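Local coordinates for heat shock protein 16 (Schizosaccharomyces pombe, PDB 3W1Z) that probably acts as a stress-response chaperone of the small heat shock protein family, binding unfolded proteins, and assembles into a 16-mer, at the interface of chains A and B. Numbering follows the deposited sequence. Chains: chain A/B, Heat shock protein 16.

Contact 1: the interface of chains A and B. Residues chain A 92, 94; chain B 23-25, 37-39, 102.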
ATOM      1  N   TRP A  92     -12.565   6.938  21.175  1.00 44.65           N
ATOM      2  CA  TRP A  92     -11.679   7.823  20.434  1.00 38.97           C
ATOM      3  C   TRP A  92     -10.942   8.755  21.394  1.00 42.38           C
ATOM      4  O   TRP A  92     -11.546   9.278  22.329  1.00 46.18           O
ATOM      5  CB  TRP A  92     -12.526   8.650  19.467  1.00 38.06           C
ATOM      6  CG  TRP A  92     -11.784   9.215  18.311  1.00 38.54           C
ATOM      7  CD1 TRP A  92     -11.389  10.508  18.143  1.00 40.96           C
ATOM      8  CD2 TRP A  92     -11.358   8.509  17.141  1.00 42.28           C
ATOM      9  NE1 TRP A  92     -10.737  10.651  16.942  1.00 44.67           N
ATOM     10  CE2 TRP A  92     -10.705   9.437  16.309  1.00 41.71           C
ATOM     11  CE3 TRP A  92     -11.463   7.180  16.719  1.00 37.37           C
ATOM     12  CZ2 TRP A  92     -10.158   9.081  15.079  1.00 45.70           C
ATOM     13  CZ3 TRP A  92     -10.919   6.828  15.498  1.00 41.33           C
ATOM     14  CH2 TRP A  92     -10.275   7.775  14.692  1.00 47.77           C
ATOM     15  N   GLU A  94      -8.410  12.137  20.853  1.00 40.95           N
ATOM     16  CA  GLU A  94      -7.506  13.140  20.298  1.00 36.80           C
ATOM     17  C   GLU A  94      -6.889  14.074  21.341  1.00 35.47           C
ATOM     18  O   GLU A  94      -5.955  14.817  21.040  1.00 34.07           O
ATOM     19  CB  GLU A  94      -8.202  13.936  19.195  1.00 38.10           C
ATOM     20  CG  GLU A  94      -8.603  13.080  18.008  1.00 33.99           C
ATOM     21  CD  GLU A  94      -9.429  13.839  16.994  1.00 33.81           C
ATOM     22  OE1 GLU A  94      -9.998  14.889  17.357  1.00 30.05           O
ATOM     23  OE2 GLU A  94      -9.508  13.385  15.833  1.00 37.02           O
TER
ATOM     24  N   TYR B  23     -15.771   8.633  13.873  1.00 36.68           N
ATOM     25  CA  TYR B  23     -15.056   9.718  14.537  1.00 32.76           C
ATOM     26  C   TYR B  23     -13.917  10.378  13.754  1.00 37.08           C
ATOM     27  O   TYR B  23     -13.450  11.446  14.146  1.00 42.10           O
ATOM     28  CB  TYR B  23     -14.525   9.222  15.882  1.00 28.05           C
ATOM     29  CG  TYR B  23     -15.570   8.523  16.719  1.00 37.71           C
ATOM     30  CD1 TYR B  23     -15.322   7.273  17.269  1.00 40.71           C
ATOM     31  CD2 TYR B  23     -16.802   9.115  16.964  1.00 39.41           C
ATOM     32  CE1 TYR B  23     -16.273   6.631  18.035  1.00 42.21           C
ATOM     33  CE2 TYR B  23     -17.759   8.481  17.731  1.00 32.26           C
ATOM     34  CZ  TYR B  23     -17.489   7.239  18.265  1.00 34.34           C
ATOM     35  OH  TYR B  23     -18.438   6.601  19.031  1.00 42.90           O
ATOM     36  N   SER B  24     -13.469   9.772  12.658  1.00 43.12           N
ATOM     37  CA  SER B  24     -12.321  10.328  11.936  1.00 41.44           C
ATOM     38  C   SER B  24     -12.693  11.604  11.186  1.00 33.67           C
ATOM     39  O   SER B  24     -13.625  11.609  10.382  1.00 40.83           O
ATOM     40  CB  SER B  24     -11.683   9.300  10.993  1.00 38.54           C
ATOM     41  OG  SER B  24     -12.585   8.890   9.984  1.00 44.57           O
ATOM     42  N   PRO B  25     -11.952  12.692  11.452  1.00 47.07           N
ATOM     43  CA  PRO B  25     -12.258  14.039  10.957  1.00 49.06           C
ATOM     44  C   PRO B  25     -12.207  14.135   9.437  1.00 55.47           C
ATOM     45  O   PRO B  25     -12.989  14.873   8.840  1.00 61.81           O
ATOM     46  CB  PRO B  25     -11.148  14.895  11.576  1.00 43.08           C
ATOM     47  CG  PRO B  25     -10.024  13.948  11.800  1.00 43.89           C
ATOM     48  CD  PRO B  25     -10.673  12.653  12.182  1.00 45.39           C
ATOM     49  N   PRO B  37     -11.330  20.914  15.761  1.00 30.00           N
ATOM     50  CA  PRO B  37     -11.049  20.784  17.196  1.00 24.39           C
ATOM     51  C   PRO B  37     -10.794  19.343  17.634  1.00 28.60           C
ATOM     52  O   PRO B  37     -11.399  18.415  17.097  1.00 32.79           O
ATOM     53  CB  PRO B  37     -12.325  21.328  17.854  1.00 30.78           C
ATOM     54  CG  PRO B  37     -13.375  21.263  16.791  1.00 32.35           C
ATOM     55  CD  PRO B  37     -12.653  21.508  15.510  1.00 33.85           C
ATOM     56  N   SER B  38      -9.898  19.167  18.602  1.00 26.39           N
ATOM     57  CA  SER B  38      -9.571  17.844  19.127  1.00 29.50           C
ATOM     58  C   SER B  38     -10.683  17.323  20.028  1.00 22.56           C
ATOM     59  O   SER B  38     -11.205  18.054  20.870  1.00 29.30           O
ATOM     60  CB  SER B  38      -8.251  17.882  19.899  1.00 21.69           C
ATOM     61  OG  SER B  38      -7.161  18.136  19.032  1.00 29.22           O
ATOM     62  N   ILE B  39     -11.043  16.055  19.852  1.00 26.88           N
ATOM     63  CA  ILE B  39     -12.138  15.474  20.621  1.00 27.93           C
ATOM     64  C   ILE B  39     -11.811  14.125  21.260  1.00 35.82           C
ATOM     65  O   ILE B  39     -10.986  13.360  20.759  1.00 31.69           O
ATOM     66  CB  ILE B  39     -13.421  15.308  19.770  1.00 26.84           C
ATOM     67  CG1 ILE B  39     -13.221  14.240  18.693  1.00 26.50           C
ATOM     68  CG2 ILE B  39     -13.842  16.636  19.153  1.00 25.26           C
ATOM     69  CD1 ILE B  39     -14.479  13.910  17.926  1.00 25.19           C
ATOM     70  N   ARG B 102     -16.841  20.527  13.299  1.00 35.66           N
ATOM     71  CA  ARG B 102     -16.520  19.126  13.522  1.00 35.44           C
ATOM     72  C   ARG B 102     -17.800  18.306  13.511  1.00 35.84           C
ATOM     73  O   ARG B 102     -18.697  18.522  14.328  1.00 29.86           O
ATOM     74  CB  ARG B 102     -15.787  18.945  14.853  1.00 36.48           C
ATOM     75  CG  ARG B 102     -15.334  17.516  15.135  1.00 34.70           C
ATOM     76  CD  ARG B 102     -14.246  17.071  14.167  1.00 30.03           C
ATOM     77  NE  ARG B 102     -13.836  15.689  14.400  1.00 31.11           N
ATOM     78  CZ  ARG B 102     -12.765  15.331  15.102  1.00 32.26           C
ATOM     79  NH1 ARG B 102     -11.983  16.253  15.643  1.00 31.03           N
ATOM     80  NH2 ARG B 102     -12.473  14.046  15.259  1.00 27.43           N
TER
HETATM   81  O   HOH W   1      -4.766  16.700  20.064  1.00 28.96           O

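Contact 2: the interface of chains A and B. Residues chain A 41-44, 49, 51; chain B 81, 84-85, 89-91.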
ATOM      1  N   VAL A  41       2.639  35.168  21.694  1.00 13.05           N
ATOM      2  CA  VAL A  41       3.311  36.238  22.421  1.00 14.87           C
ATOM      3  C   VAL A  41       3.291  37.530  21.620  1.00 18.13           C
ATOM      4  O   VAL A  41       3.704  37.557  20.460  1.00 14.52           O
ATOM      5  CB  VAL A  41       4.778  35.877  22.752  1.00 19.34           C
ATOM      6  CG1 VAL A  41       5.488  37.058  23.400  1.00 14.32           C
ATOM      7  CG2 VAL A  41       4.835  34.658  23.658  1.00 12.02           C
ATOM      8  N   HIS A  42       2.805  38.600  22.239  1.00 19.69           N
ATOM      9  CA  HIS A  42       2.792  39.901  21.581  1.00 24.11           C
ATOM     10  C   HIS A  42       3.503  40.959  22.415  1.00 24.09           C
ATOM     11  O   HIS A  42       3.442  40.938  23.639  1.00 26.21           O
ATOM     12  CB  HIS A  42       1.358  40.340  21.274  1.00 24.85           C
ATOM     13  CG  HIS A  42       0.734  39.605  20.127  1.00 22.08           C
ATOM     14  ND1 HIS A  42       0.099  38.392  20.277  1.00 17.73           N
ATOM     15  CD2 HIS A  42       0.654  39.914  18.812  1.00 23.25           C
ATOM     16  CE1 HIS A  42      -0.348  37.985  19.101  1.00 22.78           C
ATOM     17  NE2 HIS A  42      -0.024  38.889  18.196  1.00 24.28           N
ATOM     18  N   GLU A  43       4.187  41.882  21.749  1.00 25.47           N
ATOM     19  CA  GLU A  43       4.829  42.984  22.454  1.00 28.25           C
ATOM     20  C   GLU A  43       4.380  44.324  21.892  1.00 22.85           C
ATOM     21  O   GLU A  43       4.679  44.662  20.748  1.00 27.56           O
ATOM     22  CB  GLU A  43       6.352  42.870  22.381  1.00 31.04           C
ATOM     23  CG  GLU A  43       7.079  44.043  23.019  1.00 36.34           C
ATOM     24  CD  GLU A  43       8.582  43.975  22.833  1.00 39.84           C
ATOM     25  OE1 GLU A  43       9.211  45.044  22.685  1.00 34.36           O
ATOM     26  OE2 GLU A  43       9.135  42.855  22.838  1.00 40.78           O
ATOM     27  N   GLY A  44       3.663  45.087  22.710  1.00 22.73           N
ATOM     28  CA  GLY A  44       3.210  46.406  22.314  1.00 32.97           C
ATOM     29  C   GLY A  44       4.100  47.475  22.909  1.00 29.04           C
ATOM     30  O   GLY A  44       5.161  47.170  23.455  1.00 28.03           O
ATOM     31  N   SER A  49       2.179  40.479  26.167  1.00 29.72           N
ATOM     32  CA  SER A  49       1.069  39.563  26.406  1.00 20.19           C
ATOM     33  C   SER A  49       1.424  38.127  26.042  1.00 26.30           C
ATOM     34  O   SER A  49       1.912  37.852  24.938  1.00 17.50           O
ATOM     35  CB  SER A  49      -0.168  40.004  25.622  1.00 22.13           C
ATOM     36  OG  SER A  49      -0.634  41.265  26.070  1.00 39.63           O
ATOM     37  N   ASP A  51      -0.391  34.497  25.716  1.00 19.64           N
ATOM     38  CA  ASP A  51      -1.618  33.708  25.670  1.00 16.94           C
ATOM     39  C   ASP A  51      -1.308  32.220  25.554  1.00 18.70           C
ATOM     40  O   ASP A  51      -0.567  31.796  24.672  1.00 14.42           O
ATOM     41  CB  ASP A  51      -2.494  34.146  24.498  1.00 23.00           C
ATOM     42  CG  ASP A  51      -3.036  35.548  24.670  1.00 18.71           C
ATOM     43  OD1 ASP A  51      -3.507  35.877  25.780  1.00 19.24           O
ATOM     44  OD2 ASP A  51      -2.992  36.324  23.695  1.00 19.37           O
TER
ATOM     45  N   ARG B  81      -5.908  39.549  19.108  1.00 25.32           N
ATOM     46  CA  ARG B  81      -4.646  40.259  18.963  1.00 30.68           C
ATOM     47  C   ARG B  81      -4.335  40.595  17.505  1.00 23.24           C
ATOM     48  O   ARG B  81      -3.238  41.055  17.193  1.00 28.62           O
ATOM     49  CB  ARG B  81      -3.506  39.449  19.584  1.00 26.66           C
ATOM     50  CG  ARG B  81      -3.882  38.759  20.885  1.00 26.61           C
ATOM     51  CD  ARG B  81      -2.786  38.910  21.924  1.00 17.77           C
ATOM     52  NE  ARG B  81      -2.905  40.158  22.669  1.00 35.43           N
ATOM     53  CZ  ARG B  81      -3.269  40.232  23.945  1.00 31.10           C
ATOM     54  NH1 ARG B  81      -3.542  39.127  24.624  1.00 21.36           N
ATOM     55  NH2 ARG B  81      -3.353  41.412  24.545  1.00 31.61           N
ATOM     56  N   GLU B  84      -3.032  43.954  16.838  1.00 26.11           N
ATOM     57  CA  GLU B  84      -1.708  44.045  17.444  1.00 34.06           C
ATOM     58  C   GLU B  84      -0.667  43.479  16.481  1.00 29.41           C
ATOM     59  O   GLU B  84       0.374  44.092  16.243  1.00 26.87           O
ATOM     60  CB  GLU B  84      -1.666  43.295  18.775  1.00 26.85           C
ATOM     61  CG  GLU B  84      -2.835  43.628  19.710  1.00 32.59           C
ATOM     62  CD  GLU B  84      -2.661  43.029  21.094  1.00 33.83           C
ATOM     63  OE1 GLU B  84      -3.670  42.895  21.816  1.00 36.55           O
ATOM     64  OE2 GLU B  84      -1.511  42.705  21.464  1.00 30.92           O
ATOM     65  N   SER B  85      -0.966  42.314  15.912  1.00 29.05           N
ATOM     66  CA  SER B  85      -0.092  41.696  14.922  1.00 31.66           C
ATOM     67  C   SER B  85       0.020  42.582  13.688  1.00 36.39           C
ATOM     68  O   SER B  85       1.069  42.641  13.049  1.00 31.56           O
ATOM     69  CB  SER B  85      -0.620  40.315  14.528  1.00 35.98           C
ATOM     70  OG  SER B  85      -0.727  39.465  15.657  1.00 47.52           O
ATOM     71  N   ASN B  89       3.278  43.863  16.424  1.00 18.53           N
ATOM     72  CA  ASN B  89       3.489  43.486  17.819  1.00 19.26           C
ATOM     73  C   ASN B  89       3.767  42.004  18.050  1.00 26.81           C
ATOM     74  O   ASN B  89       4.152  41.613  19.150  1.00 29.24           O
ATOM     75  CB  ASN B  89       2.296  43.914  18.679  1.00 24.16           C
ATOM     76  CG  ASN B  89       2.110  45.415  18.714  1.00 25.15           C
ATOM     77  OD1 ASN B  89       2.685  46.142  17.905  1.00 29.83           O
ATOM     78  ND2 ASN B  89       1.299  45.889  19.652  1.00 20.87           N
ATOM     79  N   GLN B  90       3.579  41.181  17.024  1.00 22.30           N
ATOM     80  CA  GLN B  90       3.694  39.734  17.199  1.00 24.93           C
ATOM     81  C   GLN B  90       5.127  39.257  17.406  1.00 27.87           C
ATOM     82  O   GLN B  90       6.036  39.636  16.667  1.00 31.82           O
ATOM     83  CB  GLN B  90       3.062  38.967  16.033  1.00 25.64           C
ATOM     84  CG  GLN B  90       3.118  37.453  16.222  1.00 25.52           C
ATOM     85  CD  GLN B  90       2.629  36.675  15.017  1.00 30.54           C
ATOM     86  OE1 GLN B  90       1.426  36.503  14.820  1.00 26.69           O
ATOM     87  NE2 GLN B  90       3.564  36.188  14.208  1.00 32.93           N
ATOM     88  N   ARG B  91       5.311  38.408  18.411  1.00 19.81           N
ATOM     89  CA  ARG B  91       6.606  37.798  18.676  1.00 30.62           C
ATOM     90  C   ARG B  91       6.590  36.295  18.387  1.00 25.83           C
ATOM     91  O   ARG B  91       7.338  35.818  17.535  1.00 31.47           O
ATOM     92  CB  ARG B  91       7.076  38.105  20.100  1.00 27.21           C
ATOM     93  CG  ARG B  91       7.356  39.587  20.329  1.00 32.60           C
ATOM     94  CD  ARG B  91       8.105  40.185  19.139  1.00 25.47           C
ATOM     95  NE  ARG B  91       8.394  41.607  19.309  1.00 37.95           N
ATOM     96  CZ  ARG B  91       8.164  42.535  18.385  1.00 30.34           C
ATOM     97  NH1 ARG B  91       7.634  42.197  17.215  1.00 26.72           N
ATOM     98  NH2 ARG B  91       8.463  43.804  18.628  1.00 31.66           N
TER
HETATM   99  O   HOH W   2      10.251  45.420  20.193  1.00 28.91           O

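Contact 1: the interface of chains A and B
A:Trp92 lays one face of its indole against B:Tyr23, at the end of helix 11-23, and the methylene CB makes the face contact. B:Tyr23 CB stands 3.5 Å from A:Trp92 CD2, the ring-fusion carbon, placing a CH-pi contact over both rings. The two side chains slide past each other in opposite directions, the CD1 rim of the phenol ring flanking A:Trp92 CB and CE3. With CG anti to the backbone N (chi1 -158°), the tryptophan also brings its benzo rim, at CZ2, near the alpha carbon of B:Ser24.

From this apolar centre the indole N-H leads to the polar rim. A:Trp92 NE1 donates in its ring plane to the carboxylate atom OE2 of A:Glu94 at 3.2 Å, nearly straight at the hydrogen (179°). A:Glu94, extended beyond CG, meets B:Arg102 tip to tip in a salt bridge, although the carboxylate and guanidinium planes are turned 47° apart. B:Arg102 NH1 reaches the syn lone pair of A:Glu94 OE1 at 3.0 Å, whereas NH2 approaches OE2 at 3.1 Å from above the carboxylate plane, on the same face as the indole N-H. The anti side of OE1 takes the backbone N of B:Ile39 at 2.9 Å; thus each carboxylate oxygen accepts at least two hydrogen bonds. B:Pro25 CB and B:Ile39 CD1 sandwich the guanidinium, and B:Tyr23 O receives NH2 at 3.0 Å. An alanine in place of A:Glu94 would probably leave the B:Arg102 charge, the B:Ile39 N-H and the indole N-H without their mate, and the guanidinium less firmly oriented, held by B:Tyr23 O and the packing on its faces.

Farther out, A:Glu94 N bonds B:Ile39 O at 2.9 Å, completing a two-sided grip on that residue. The site joins strand 92-93 and the residue just after it in chain A to the end of helix 11-23 and alpha-crystallin-domain strands of chain B, stabilising the two-fold dimer.

Contact 2: the interface of chains A and B
A:His42 and B:Gln90 pair as an antiparallel beta bridge, flanked by two backbone hydrogen bonds: B:Arg91 N to A:Val41 O at 2.7 Å, and A:Glu43 N to B:Asn89 O at 2.6 Å. The bridge joins strand 39-43 of one chain to strand 90-93 of the other. A side-chain hydrogen bond adds to these: A:His42 NE2 and B:Ser85 OG meet at 2.7 Å, and either group could be the donor. A:His42 CG sits anti to the carbonyl carbon (chi1 -74°), the setting from which the ring reaches the serine on helix 82-86.

Packing gathers on two flat groups. B:Arg81 CB lies over one face of the A:His42 ring, 3.5 Å from CE1, while the alpha carbon of B:Gln90 approaches CD2. A:Ser49 CB and OG lie over the face of the B:Arg81 guanidinium, and A:Ser49 OG is a close polar contact 3.1 Å from B:Arg81 NH2, not a directed hydrogen bond.

Charge pairing centres on B:Arg81, whose chain bends at chi2 and chi3. Its NH1 donates to the syn lone pair of A:Asp51 OD2 at 3.0 Å, tip to tip, with carboxylate and guanidinium planes only 22° apart. B:Glu84 steadies the group from its own chain, OE2 accepting from NE at 3.1 Å. The carboxylates of A:Asp51 and B:Glu84 probably balance the arginine charge at the interface. A looser salt bridge closes the other flank: B:Arg91 NE stands 3.8 Å from A:Glu43 OE2, with water 2 linking NH2 to OE1.

By inserting a strand of one subunit beside the sheet edge of its neighbour, this site ties the two alpha-crystallin domains into a strand-exchanged dimer.

Contact 1 and contact 2 belong to one two-fold interface, the centres of their C-alpha atoms about 30 Å apart. Strand 39-43 and the 90-93 region (strand 92-93 in chain A, 90-93 in chain B) serve both with their roles exchanged: chain A supplies residues near 92 to contact 1 and its strand 39-43 to contact 2, while chain B does the reverse. Because every contact has its symmetry twin, each subunit both gives and receives the swapped segment. Contact 1 adds the end of helix 11-23 of chain B, which may couple that chain's N-terminal region to the dimer, probably the unit repeated within the 16-subunit assembly.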